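Alpha-glucosidase (Bacteroides thetaiotaomicron, PDB 5XFM) acts as a bifunctional glycoside hydrolase of family 97, hydrolysing beta-L-arabinopyranosides and alpha-galactosides. Local coordinates at residues A[153-158]-A[561-566]; A[346-351]-A[395-400]; A[360-365]-A[389-394]. The protein carries 1 engineered substitution. One frame throughout, in Å; residues are numbered along the deposited sequence.

Contact 1 of 3, residues A[153-158]-A[561-566]; sequences TTFLCP and DGYPGK
F155 reaches across to Y563 and P564 with the far end of its ring. CE2 of F155 lies 4.0 Å from CB of P564. The same CE2 is 3.9 Å from the carbonyl O of P564. CZ of F155 stands 4.3 Å from OH of Y563, which lies at the ring edge near its plane. The F155 side chain crosses the proline at about a right angle. With CG anti to its own carbonyl carbon (chi1 -60°), the ring leaves strand 153-156 toward the turn, touching A179 and D180 of strand 178-182. Within the turn, CD of P564 sits 3.4 Å above the plane of the Y563 ring, offset toward its rim. A type II beta turn presents these groups: N of K566 bonds to O of Y563 at 3.0 Å. Proline at the second position already has the required phi, and glycine at the third, G565, accepts the positive one (88°). The turn joins strands 556-563 and 567-574 of the C-terminal beta domain, and F155 belongs to the N-terminal, mutarotase-like beta domain. Farther out, D180 takes OH of Y563 on one carboxylate oxygen and OG1 of T153 on the other, and W206 meets the Y563 ring edge-to-face. Phenylalanine and proline thus supply a small apolar patch, whereas the bond from Y563 to D180 links the C-terminal turn to the N-terminal domain; two hydroxyl partners would probably help keep D180 ionised.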
# COMPACT_ATOMS: atom_id res chain seq x y z
N THR A 153 7.64 6.85 -19.88
CA THR A 153 7.07 7.89 -19.02
C THR A 153 6.76 7.36 -17.61
O THR A 153 6.78 6.16 -17.36
CB THR A 153 5.80 8.51 -19.64
OG1 THR A 153 4.88 7.48 -19.99
CG2 THR A 153 6.16 9.32 -20.88
N THR A 154 6.49 8.28 -16.68
CA THR A 154 6.43 7.92 -15.27
C THR A 154 5.17 8.38 -14.54
O THR A 154 4.56 9.39 -14.90
CB THR A 154 7.65 8.51 -14.52
OG1 THR A 154 7.43 9.90 -14.28
CG2 THR A 154 8.93 8.36 -15.34
N PHE A 155 4.79 7.63 -13.51
CA PHE A 155 3.67 7.96 -12.63
C PHE A 155 4.19 7.91 -11.20
O PHE A 155 4.05 6.89 -10.52
CB PHE A 155 2.49 7.00 -12.82
CG PHE A 155 1.91 6.99 -14.22
CD1 PHE A 155 2.62 6.43 -15.28
CD2 PHE A 155 0.65 7.49 -14.46
CE1 PHE A 155 2.08 6.41 -16.56
CE2 PHE A 155 0.11 7.47 -15.74
CZ PHE A 155 0.82 6.92 -16.79
N LEU A 156 4.78 9.01 -10.75
CA LEU A 156 5.50 9.05 -9.48
C LEU A 156 5.01 10.13 -8.52
O LEU A 156 4.55 11.19 -8.94
CB LEU A 156 6.99 9.28 -9.74
CG LEU A 156 7.64 8.45 -10.85
CD1 LEU A 156 9.06 8.92 -11.16
CD2 LEU A 156 7.66 7.00 -10.43
N CYS A 157 5.13 9.85 -7.22
CA CYS A 157 4.96 10.88 -6.21
C CYS A 157 6.29 11.05 -5.47
O CYS A 157 6.96 10.07 -5.12
CB CYS A 157 3.83 10.54 -5.24
SG CYS A 157 4.09 9.02 -4.30
N PRO A 158 6.68 12.31 -5.22
CA PRO A 158 8.01 12.60 -4.69
C PRO A 158 8.13 12.31 -3.20
O PRO A 158 7.13 12.30 -2.49
CB PRO A 158 8.15 14.09 -4.95
CG PRO A 158 6.74 14.59 -4.76
CD PRO A 158 5.87 13.53 -5.36
N ASP A 561 -10.60 -3.53 -16.87
CA ASP A 561 -10.17 -2.50 -17.82
C ASP A 561 -9.69 -1.27 -17.08
O ASP A 561 -9.89 -1.16 -15.88
CB ASP A 561 -11.31 -2.13 -18.77
CG ASP A 561 -10.82 -1.36 -19.99
OD1 ASP A 561 -9.65 -1.55 -20.38
OD2 ASP A 561 -11.61 -0.57 -20.55
N GLY A 562 -9.05 -0.35 -17.79
CA GLY A 562 -8.64 0.90 -17.18
C GLY A 562 -7.35 1.52 -17.69
O GLY A 562 -6.61 0.92 -18.48
N TYR A 563 -7.09 2.73 -17.22
CA TYR A 563 -5.85 3.44 -17.47
C TYR A 563 -5.63 4.38 -16.28
O TYR A 563 -6.56 5.10 -15.88
CB TYR A 563 -5.91 4.22 -18.79
CG TYR A 563 -4.57 4.73 -19.27
CD1 TYR A 563 -3.81 4.00 -20.17
CD2 TYR A 563 -4.07 5.95 -18.84
CE1 TYR A 563 -2.59 4.46 -20.61
CE2 TYR A 563 -2.85 6.42 -19.28
CZ TYR A 563 -2.11 5.66 -20.17
OH TYR A 563 -0.90 6.12 -20.61
N PRO A 564 -4.42 4.36 -15.72
CA PRO A 564 -4.06 5.07 -14.49
C PRO A 564 -4.33 6.56 -14.56
O PRO A 564 -3.76 7.24 -15.42
CB PRO A 564 -2.56 4.79 -14.34
CG PRO A 564 -2.33 3.54 -15.10
CD PRO A 564 -3.27 3.62 -16.27
N GLY A 565 -5.17 7.05 -13.66
CA GLY A 565 -5.51 8.46 -13.58
C GLY A 565 -6.68 8.86 -14.45
O GLY A 565 -7.22 9.96 -14.31
N LYS A 566 -7.12 7.96 -15.31
CA LYS A 566 -8.19 8.26 -16.26
C LYS A 566 -9.46 7.49 -15.92
O LYS A 566 -10.53 8.08 -15.74
CB LYS A 566 -7.73 7.96 -17.68
CG LYS A 566 -6.79 9.03 -18.23
CD LYS A 566 -6.19 8.62 -19.57
CE LYS A 566 -5.44 9.78 -20.21
NZ LYS A 566 -3.96 9.66 -20.05

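Contact 2 of 3, residues A[346-351]-A[395-400]; sequences SLVEYA and LGVKGI
V348 meets a flat group, the peptide that L395 shares with G396, rather than an aromatic ring. Its CG1 methyl lies 3.4 Å from O of L395, placed to one side of the carbonyl plane and not within it, so this is van der Waals contact against a polar atom's flank. The other branch deals with side chains. CG2 of V348 is 4.2 Å from CG2 of V397 and 4.3 Å from CD1 of L395, the two valines crossing at about a right angle. V348 holds CG1 anti to its backbone N (chi1 169°), which splits the methyls between carbonyl and side-chain neighbours; a beta-branched residue suits a place where both directions need filling close to the helix. The backbone opposite is the end of helix 382-395. A Schellman motif closes it, with N of V397 bonded to O of L392 and N of G396 to O of Q393; G396 is the C-prime residue, and its positive phi (91°) is readily adopted by glycine. From here the chain drops into strand 399-403 of the parallel barrel expected of the TIM-barrel clan, and helix 341-353 lies beside the end of helix 382-395. Beneath, V348 and A351 rest on L358 and V397 on L360, both from strand 357-363, while L347, on another side of its helix, packs on Y311 and V315 of helix 311-324.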
# COMPACT_ATOMS: atom_id res chain seq x y z
N SER A 346 -16.34 2.80 30.37
CA SER A 346 -17.79 2.82 30.28
C SER A 346 -18.22 2.98 28.83
O SER A 346 -19.25 2.47 28.41
CB SER A 346 -18.38 3.93 31.16
OG SER A 346 -18.04 5.21 30.66
N LEU A 347 -17.40 3.68 28.05
CA LEU A 347 -17.65 3.81 26.61
C LEU A 347 -17.51 2.45 25.93
O LEU A 347 -18.32 2.07 25.08
CB LEU A 347 -16.71 4.84 25.99
CG LEU A 347 -17.24 5.78 24.89
CD1 LEU A 347 -18.66 6.26 25.16
CD2 LEU A 347 -16.30 6.97 24.73
N VAL A 348 -16.48 1.70 26.32
CA VAL A 348 -16.25 0.35 25.79
C VAL A 348 -17.40 -0.58 26.17
O VAL A 348 -17.88 -1.35 25.34
CB VAL A 348 -14.91 -0.24 26.30
CG1 VAL A 348 -14.81 -1.72 25.97
CG2 VAL A 348 -13.72 0.52 25.71
N GLU A 349 -17.82 -0.51 27.43
CA GLU A 349 -18.95 -1.30 27.91
C GLU A 349 -20.22 -0.99 27.11
O GLU A 349 -20.95 -1.90 26.68
CB GLU A 349 -19.16 -1.05 29.39
CG GLU A 349 -18.14 -1.77 30.25
CD GLU A 349 -18.17 -1.32 31.69
OE1 GLU A 349 -18.55 -0.15 31.95
OE2 GLU A 349 -17.79 -2.12 32.57
N TYR A 350 -20.47 0.30 26.91
CA TYR A 350 -21.63 0.75 26.16
C TYR A 350 -21.58 0.21 24.73
O TYR A 350 -22.57 -0.31 24.22
CB TYR A 350 -21.69 2.28 26.14
CG TYR A 350 -22.86 2.84 25.37
CD1 TYR A 350 -24.12 2.93 25.95
CD2 TYR A 350 -22.72 3.26 24.05
CE1 TYR A 350 -25.20 3.44 25.25
CE2 TYR A 350 -23.80 3.75 23.34
CZ TYR A 350 -25.04 3.85 23.94
OH TYR A 350 -26.11 4.34 23.24
N ALA A 351 -20.42 0.33 24.09
CA ALA A 351 -20.22 -0.20 22.74
C ALA A 351 -20.46 -1.71 22.66
O ALA A 351 -21.07 -2.20 21.71
CB ALA A 351 -18.83 0.14 22.24
N LEU A 395 -9.53 -4.01 29.02
CA LEU A 395 -10.80 -3.39 28.63
C LEU A 395 -11.49 -4.13 27.49
O LEU A 395 -12.70 -4.07 27.35
CB LEU A 395 -10.58 -1.93 28.21
CG LEU A 395 -10.38 -0.91 29.33
CD1 LEU A 395 -10.80 0.47 28.85
CD2 LEU A 395 -11.18 -1.32 30.56
N GLY A 396 -10.71 -4.84 26.68
CA GLY A 396 -11.29 -5.51 25.53
C GLY A 396 -11.30 -4.66 24.27
O GLY A 396 -12.06 -4.91 23.34
N VAL A 397 -10.46 -3.62 24.24
CA VAL A 397 -10.26 -2.85 23.02
C VAL A 397 -9.63 -3.80 22.01
O VAL A 397 -8.79 -4.62 22.37
CB VAL A 397 -9.36 -1.60 23.24
CG1 VAL A 397 -9.12 -0.86 21.93
CG2 VAL A 397 -10.00 -0.67 24.27
N LYS A 398 -10.08 -3.72 20.76
CA LYS A 398 -9.70 -4.67 19.73
C LYS A 398 -8.67 -4.17 18.72
O LYS A 398 -8.15 -4.95 17.93
CB LYS A 398 -10.95 -5.13 18.98
CG LYS A 398 -11.92 -5.94 19.82
CD LYS A 398 -11.18 -7.09 20.50
CE LYS A 398 -12.07 -8.29 20.69
NZ LYS A 398 -11.26 -9.51 20.97
N GLY A 399 -8.39 -2.87 18.74
CA GLY A 399 -7.44 -2.33 17.78
C GLY A 399 -6.86 -0.98 18.15
O GLY A 399 -7.43 -0.26 18.97
N ILE A 400 -5.72 -0.66 17.56
CA ILE A 400 -5.14 0.66 17.73
C ILE A 400 -4.74 1.30 16.41
O ILE A 400 -4.31 0.61 15.47
CB ILE A 400 -3.91 0.65 18.66
CG1 ILE A 400 -2.86 -0.34 18.17
CG2 ILE A 400 -4.34 0.33 20.07
CD1 ILE A 400 -1.55 -0.22 18.92

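Contact 3 of 3, residues A[360-365]-A[389-394]; sequences LWYSSS and MKWLQS
Y362 and L392 approach each other from opposite directions, one from strand 357-363 and the other from helix 382-395, and W391 joins them beside the phenol end. The packing rests on CD1 of L392, 4.1 Å from CZ of Y362; the 3.1 Å from CD1 of L392 to OH of Y362 is unusually short and may partly reflect the model. That OH comes 3.8 Å from CZ3 of W391, at the edge of the indole and near its plane. W391 has CG anti to its backbone N (chi1 175°), and its six-membered ring swings toward the strand, where CD1 of L360 also meets CZ3 of W391 at 4.4 Å. Tyrosine suits its place because a long, flat side chain can span the gap: the axes of 360-363 and 389-394 approach to 12.4 Å and run nearly antiparallel, at 176°. The CD1 branch of L392 meets the end of the phenol while the other branch turns to I400 of the following strand, and tryptophan is broad enough to touch both strand residues at once. This is the beta-to-alpha half of a beta-alpha-beta crossover in the TIM barrel, the helix lying outside the sheet; W335 touches both L360 and W391. At the helix, OG of S394 donates to O of W391 over 2.7 Å, a serine returning its hydroxyl to the preceding turn. Across the two segments the phenol hydroxyl meets carbon atoms only, although the carboxylate of E388 lies close to it, and strand and helix are therefore joined by dispersion and shape.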
# COMPACT_ATOMS: atom_id res chain seq x y z
N LEU A 360 -8.62 2.49 19.22
CA LEU A 360 -8.19 3.74 19.82
C LEU A 360 -6.94 4.31 19.14
O LEU A 360 -6.02 3.56 18.76
CB LEU A 360 -7.93 3.57 21.32
CG LEU A 360 -9.16 3.18 22.14
CD1 LEU A 360 -8.83 3.16 23.63
CD2 LEU A 360 -10.31 4.14 21.86
N TRP A 361 -6.94 5.63 18.97
CA TRP A 361 -5.85 6.40 18.37
C TRP A 361 -4.70 6.62 19.34
O TRP A 361 -4.91 7.00 20.50
CB TRP A 361 -6.36 7.76 17.87
CG TRP A 361 -5.38 8.55 17.03
CD1 TRP A 361 -5.33 8.59 15.66
CD2 TRP A 361 -4.34 9.43 17.49
NE1 TRP A 361 -4.32 9.43 15.24
CE2 TRP A 361 -3.70 9.96 16.35
CE3 TRP A 361 -3.89 9.82 18.75
CZ2 TRP A 361 -2.64 10.86 16.43
CZ3 TRP A 361 -2.83 10.70 18.84
CH2 TRP A 361 -2.22 11.21 17.69
N TYR A 362 -3.48 6.35 18.88
CA TYR A 362 -2.27 6.70 19.62
C TYR A 362 -1.27 7.39 18.72
O TYR A 362 -1.20 7.08 17.53
CB TYR A 362 -1.64 5.45 20.24
CG TYR A 362 -2.32 4.94 21.49
CD1 TYR A 362 -3.48 4.19 21.41
CD2 TYR A 362 -1.80 5.22 22.75
CE1 TYR A 362 -4.11 3.73 22.55
CE2 TYR A 362 -2.42 4.76 23.90
CZ TYR A 362 -3.58 4.02 23.79
OH TYR A 362 -4.20 3.56 24.93
N SER A 363 -0.48 8.31 19.27
CA SER A 363 0.69 8.78 18.54
C SER A 363 1.84 7.82 18.82
O SER A 363 2.05 7.40 19.96
CB SER A 363 1.08 10.21 18.93
OG SER A 363 2.13 10.69 18.09
N SER A 364 2.57 7.46 17.77
CA SER A 364 3.80 6.71 17.95
C SER A 364 4.82 7.60 18.62
O SER A 364 5.79 7.14 19.22
CB SER A 364 4.35 6.22 16.62
OG SER A 364 4.96 7.29 15.92
N SER A 365 4.58 8.90 18.50
CA SER A 365 5.60 9.91 18.76
C SER A 365 5.91 10.13 20.23
O SER A 365 5.03 10.34 21.07
CB SER A 365 5.20 11.24 18.10
OG SER A 365 4.06 11.81 18.72
N MET A 389 -0.96 -1.49 26.72
CA MET A 389 -1.61 -2.57 25.98
C MET A 389 -2.27 -3.59 26.91
O MET A 389 -3.26 -4.23 26.55
CB MET A 389 -0.60 -3.25 25.06
CG MET A 389 -0.30 -2.47 23.78
SD MET A 389 1.01 -3.18 22.74
CE MET A 389 1.09 -1.95 21.43
N LYS A 390 -1.69 -3.77 28.09
CA LYS A 390 -2.32 -4.54 29.15
C LYS A 390 -3.65 -3.90 29.53
O LYS A 390 -4.67 -4.60 29.67
CB LYS A 390 -1.41 -4.64 30.38
CG LYS A 390 -1.98 -5.48 31.51
CD LYS A 390 -1.12 -6.70 31.77
CE LYS A 390 -1.45 -7.35 33.11
NZ LYS A 390 -1.34 -6.41 34.26
N TRP A 391 -3.63 -2.58 29.74
CA TRP A 391 -4.88 -1.86 30.01
C TRP A 391 -5.90 -2.06 28.87
O TRP A 391 -7.06 -2.41 29.12
CB TRP A 391 -4.61 -0.37 30.24
CG TRP A 391 -5.85 0.46 30.41
CD1 TRP A 391 -6.65 0.51 31.53
CD2 TRP A 391 -6.42 1.38 29.47
NE1 TRP A 391 -7.69 1.40 31.32
CE2 TRP A 391 -7.57 1.94 30.07
CE3 TRP A 391 -6.08 1.78 28.18
CZ2 TRP A 391 -8.37 2.88 29.42
CZ3 TRP A 391 -6.87 2.71 27.53
CH2 TRP A 391 -8.01 3.25 28.15
N LEU A 392 -5.45 -1.85 27.63
CA LEU A 392 -6.32 -2.00 26.46
C LEU A 392 -6.97 -3.37 26.43
O LEU A 392 -8.19 -3.47 26.28
CB LEU A 392 -5.54 -1.81 25.14
CG LEU A 392 -5.23 -0.43 24.54
CD1 LEU A 392 -4.68 0.53 25.54
CD2 LEU A 392 -4.25 -0.53 23.39
N GLN A 393 -6.16 -4.41 26.62
CA GLN A 393 -6.65 -5.78 26.56
C GLN A 393 -7.61 -6.10 27.70
O GLN A 393 -8.62 -6.78 27.50
CB GLN A 393 -5.47 -6.75 26.62
CG GLN A 393 -5.86 -8.19 26.36
CD GLN A 393 -4.67 -9.11 26.46
OE1 GLN A 393 -3.70 -8.81 27.16
NE2 GLN A 393 -4.74 -10.23 25.76
N SER A 394 -7.29 -5.61 28.89
CA SER A 394 -8.17 -5.77 30.03
C SER A 394 -9.53 -5.11 29.76
O SER A 394 -10.57 -5.59 30.22
CB SER A 394 -7.53 -5.20 31.30
OG SER A 394 -7.63 -3.78 31.33

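All three contacts are largely buried and small, yet they work at different levels of the fold. Contacts 2 and 3 belong to one TIM-barrel region, their centres 11 Å apart. Helix 382-395 is common to both, through its last residue L395 in contact 2, and their strands, 399-403 and 357-363, are neighbours in the sheet: the O of G399 and N of L360 probably bond at 3.0 Å. Contact 2 sets methyls against methyls and a carbonyl, whereas contact 3 combines aromatic rings with leucines. Contact 1, about 41 and 38 Å away between centres, instead joins the two beta domains that flank the barrel in sequence, and there a tyrosine-aspartate hydrogen bond also links them.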